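Aminotransferase class I and II (Streptococcus suis 89/1591, PDB 3OP7) probably catalyses pyridoxal 5'-phosphate-dependent transfer of amino groups between amino acids and keto acids, as a class I/II aminotransferase. Local coordinates at residues A[239-242]-A[243-247]; A[278-281]-A[282-286]. All coordinates share one frame; numbering follows the deposited sequence.

Interaction 1: A[239-242]-A[243-247]; sequences QVTD and ILRDY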
# COMPACT_ATOMS: atom_id res chain seq x y z
N GLN A 239 9.52 -18.36 -9.82
CA GLN A 239 8.12 -18.66 -10.11
C GLN A 239 7.18 -17.78 -9.26
O GLN A 239 6.22 -17.18 -9.78
CB GLN A 239 7.83 -20.14 -9.85
CG GLN A 239 8.41 -21.09 -10.90
CD GLN A 239 8.45 -22.53 -10.39
OE1 GLN A 239 8.93 -22.79 -9.28
NE2 GLN A 239 7.92 -23.45 -11.18
N VAL A 240 7.46 -17.71 -7.96
CA VAL A 240 6.63 -16.88 -7.08
C VAL A 240 6.73 -15.40 -7.47
O VAL A 240 5.71 -14.68 -7.59
CB VAL A 240 7.00 -17.06 -5.60
CG1 VAL A 240 6.34 -15.94 -4.74
CG2 VAL A 240 6.54 -18.50 -5.15
N THR A 241 7.95 -14.95 -7.71
CA THR A 241 8.17 -13.55 -8.10
C THR A 241 7.36 -13.21 -9.33
O THR A 241 6.70 -12.15 -9.44
CB THR A 241 9.67 -13.26 -8.33
OG1 THR A 241 10.36 -13.51 -7.09
CG2 THR A 241 9.91 -11.81 -8.69
N ASP A 242 7.39 -14.12 -10.29
CA ASP A 242 6.58 -13.91 -11.52
C ASP A 242 5.08 -13.83 -11.27
O ASP A 242 4.39 -13.11 -12.00
CB ASP A 242 6.80 -15.01 -12.54
CG ASP A 242 8.01 -14.78 -13.44
OD1 ASP A 242 8.47 -13.62 -13.52
OD2 ASP A 242 8.48 -15.76 -14.09
N ILE A 243 4.57 -14.59 -10.30
CA ILE A 243 3.14 -14.48 -9.95
C ILE A 243 2.84 -13.12 -9.33
O ILE A 243 1.96 -12.37 -9.81
CB ILE A 243 2.71 -15.59 -9.01
CG1 ILE A 243 2.78 -16.96 -9.69
CG2 ILE A 243 1.33 -15.32 -8.48
CD1 ILE A 243 2.61 -18.14 -8.74
N LEU A 244 3.65 -12.76 -8.35
CA LEU A 244 3.39 -11.52 -7.58
C LEU A 244 3.37 -10.28 -8.45
O LEU A 244 2.65 -9.35 -8.16
CB LEU A 244 4.42 -11.34 -6.47
CG LEU A 244 4.57 -12.47 -5.45
CD1 LEU A 244 5.54 -12.10 -4.27
CD2 LEU A 244 3.28 -12.99 -4.88
N ARG A 245 4.18 -10.26 -9.51
CA ARG A 245 4.33 -9.07 -10.34
C ARG A 245 3.03 -8.63 -11.00
O ARG A 245 2.92 -7.48 -11.43
CB ARG A 245 5.31 -9.30 -11.47
CG ARG A 245 6.73 -9.40 -11.10
CD ARG A 245 7.51 -9.33 -12.39
NE ARG A 245 8.85 -8.95 -12.09
CZ ARG A 245 9.80 -9.86 -11.91
NH1 ARG A 245 9.50 -11.13 -12.12
NH2 ARG A 245 11.02 -9.49 -11.58
N ASP A 246 2.09 -9.55 -11.12
CA ASP A 246 0.85 -9.28 -11.79
C ASP A 246 -0.29 -8.86 -10.86
O ASP A 246 -1.44 -8.72 -11.32
CB ASP A 246 0.43 -10.50 -12.61
CG ASP A 246 1.33 -10.72 -13.85
OD1 ASP A 246 1.88 -9.73 -14.45
OD2 ASP A 246 1.45 -11.90 -14.22
N TYR A 247 0.01 -8.68 -9.57
CA TYR A 247 -1.00 -8.30 -8.57
C TYR A 247 -0.70 -7.00 -7.83
O TYR A 247 -1.53 -6.52 -7.05
CB TYR A 247 -1.17 -9.41 -7.54
CG TYR A 247 -1.72 -10.66 -8.15
CD1 TYR A 247 -3.10 -10.86 -8.27
CD2 TYR A 247 -0.87 -11.62 -8.67
CE1 TYR A 247 -3.60 -11.99 -8.87
CE2 TYR A 247 -1.34 -12.75 -9.25
CZ TYR A 247 -2.71 -12.94 -9.36
OH TYR A 247 -3.15 -14.08 -10.00
O HOH W 1 4.56 -12.40 -14.48
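Q239, V240 and T241 each offer their carbonyl oxygen to the backbone N-H four residues on. The V240 O to L244 N bond is short and straight at 2.9 Å, with an N-H...O angle of 168°. Its neighbours, Q239 O to I243 N and T241 O to R245 N, are more bent. The spacing then tightens: D246 N and Y247 N turn back three residues, to I243 O and L244 O. D242 O is instead met by a water at 2.6 Å, which also donates to D246 OD2 at 3.2 Å and so ties that carboxylate to the preceding turn.

R245 reaches back over the preceding turn. Its CG sits beside the backbone N (chi1 -71°), and the chain runs extended from there to NE, bringing the guanidinium across T241 and D242 in one of the two conformers modelled for R245. D242 OD1 meets the guanidinium edge, 3.0 Å from NH1, in a one-oxygen salt bridge whose planes are turned 53° from each other. T241 CG2 lies over a guanidinium face, 3.5 Å from NH1, while T241 OG1 bonds to N237 O. The rest of the guanidinium is engaged by E63, which forms a salt bridge with NE, and weakly by E82 O at NH2. On the buried flank V240 and L244 lie side by side, CG1 4.0 Å from CD1, and L244 continues onto V97, S100 and L85.

Beyond R245 the chain meets the second subunit, where D246 OD1 and R245 O both bond to N14 ND2 of that subunit. The arrangement is an i to i+3 acid-arginine bridge in the turns that follow antiparallel strand 232-235 of the large-domain sheet, in the fold-type I aminotransferase fold, here leading into the dimer interface.

Interaction 2: A[278-281]-A[282-286]; sequences RHIL and EENLA. With EDO (1,2-ethanediol), chain I.
R278 and E282 form an i to i+4 salt bridge within helix 270-294, the long helix that in fold-type I aminotransferases connects the large and small domains. R278 CG stands anti to the backbone N (chi1 174°), and a bend at chi3 swings the guanidinium across the E282 carboxylate. R278 NH1 gives E282 OE2 a 2.8 Å bond that lies in the guanidinium plane but meets the oxygen on its anti side, 25° out of the carboxylate plane. NH1 also bonds to F199 O, and R278 NE makes a weak 3.3 Å bond to O2 of an ethanediol, probably from the crystallisation liquor, which E275 also holds.

H279 is linked to E283 through a water, 2.5 Å from ND1 and 2.8 Å from E283 OE2, to which it donates. I280 lies beside N284, pointing the same way, with CG2 4.2 Å from ND2. The buried N284 amide is satisfied at both ends: ND2 bonds to F350 O, and OD1 accepts from Q354 NE2 of helix 354-368. L281 packs on F199, and its carbonyl oxygen receives L285 N at 2.8 Å, with L285 CB only 3.0 Å from the same oxygen.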
# COMPACT_ATOMS: atom_id res chain seq x y z
N ARG A 278 23.10 -1.26 16.44
CA ARG A 278 23.67 -2.18 17.45
C ARG A 278 23.92 -1.49 18.79
O ARG A 278 23.59 -2.02 19.84
CB ARG A 278 24.97 -2.86 16.97
CG ARG A 278 25.65 -3.72 18.08
CD ARG A 278 26.83 -4.58 17.58
NE ARG A 278 26.40 -5.57 16.60
CZ ARG A 278 25.77 -6.71 16.91
NH1 ARG A 278 25.52 -7.05 18.18
NH2 ARG A 278 25.42 -7.54 15.94
N HIS A 279 24.53 -0.31 18.75
CA HIS A 279 24.77 0.44 19.97
C HIS A 279 23.48 0.78 20.72
O HIS A 279 23.39 0.64 21.95
CB HIS A 279 25.56 1.74 19.67
CG HIS A 279 26.97 1.51 19.23
ND1 HIS A 279 27.93 0.93 20.04
CD2 HIS A 279 27.61 1.85 18.08
CE1 HIS A 279 29.08 0.89 19.39
NE2 HIS A 279 28.92 1.45 18.21
N ILE A 280 22.47 1.24 20.00
CA ILE A 280 21.22 1.59 20.64
C ILE A 280 20.55 0.37 21.25
O ILE A 280 20.19 0.36 22.43
CB ILE A 280 20.23 2.16 19.60
CG1 ILE A 280 20.77 3.50 19.06
CG2 ILE A 280 18.82 2.30 20.24
CD1 ILE A 280 20.10 3.96 17.77
N LEU A 281 20.41 -0.69 20.45
CA LEU A 281 19.89 -1.98 20.98
C LEU A 281 20.62 -2.52 22.21
O LEU A 281 19.98 -2.84 23.23
CB LEU A 281 19.92 -3.05 19.89
CG LEU A 281 18.86 -2.94 18.84
CD1 LEU A 281 19.22 -3.91 17.72
CD2 LEU A 281 17.52 -3.30 19.49
N GLU A 282 21.95 -2.64 22.16
CA GLU A 282 22.69 -3.22 23.27
C GLU A 282 22.64 -2.35 24.53
O GLU A 282 22.40 -2.84 25.61
CB GLU A 282 24.16 -3.48 22.88
CG GLU A 282 24.29 -4.45 21.70
CD GLU A 282 25.74 -4.75 21.32
OE1 GLU A 282 26.63 -4.01 21.76
OE2 GLU A 282 25.98 -5.72 20.58
N GLU A 283 22.83 -1.05 24.38
CA GLU A 283 22.77 -0.15 25.53
C GLU A 283 21.38 -0.09 26.18
O GLU A 283 21.26 -0.07 27.41
CB GLU A 283 23.24 1.24 25.12
CG GLU A 283 24.72 1.25 24.79
CD GLU A 283 25.23 2.61 24.33
OE1 GLU A 283 24.63 3.65 24.70
OE2 GLU A 283 26.26 2.62 23.59
N ASN A 284 20.32 -0.04 25.35
CA ASN A 284 18.96 0.03 25.88
C ASN A 284 18.50 -1.32 26.41
O ASN A 284 17.86 -1.39 27.48
CB ASN A 284 17.99 0.59 24.85
CG ASN A 284 18.21 2.03 24.61
OD1 ASN A 284 19.27 2.56 24.93
ND2 ASN A 284 17.20 2.72 24.07
N LEU A 285 18.92 -2.40 25.76
CA LEU A 285 18.61 -3.73 26.29
C LEU A 285 19.28 -3.94 27.65
O LEU A 285 18.67 -4.54 28.55
CB LEU A 285 18.98 -4.83 25.30
CG LEU A 285 18.48 -6.24 25.62
CD1 LEU A 285 17.03 -6.29 26.09
CD2 LEU A 285 18.70 -7.12 24.44
N ALA A 286 20.52 -3.46 27.82
CA ALA A 286 21.19 -3.61 29.14
C ALA A 286 20.42 -2.87 30.24
O ALA A 286 20.35 -3.33 31.37
CB ALA A 286 22.66 -3.16 29.10
C1 EDO I . 25.66 -6.23 12.74
O1 EDO I . 25.89 -7.55 12.26
C2 EDO I . 27.00 -5.55 12.98
O2 EDO I . 26.81 -4.27 13.60
O HOH W 2 27.59 0.45 22.45

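The two interactions follow one another along the chain and lie on opposite sides of its centre, their own centres 39 Å apart and their nearest atoms about 27 Å apart, without touching. Both pair an arginine with an acid three or four residues away in the same stretch of chain, but in opposite senses: in 239-247 the arginine reaches back three residues, in 278-286 the acid lies four residues ahead. Interaction 1 borders the second subunit, whereas no other protein chain of the assembly touches interaction 2. K222, which carries the pyridoxal phosphate as a Schiff base, precedes both in sequence and belongs to neither.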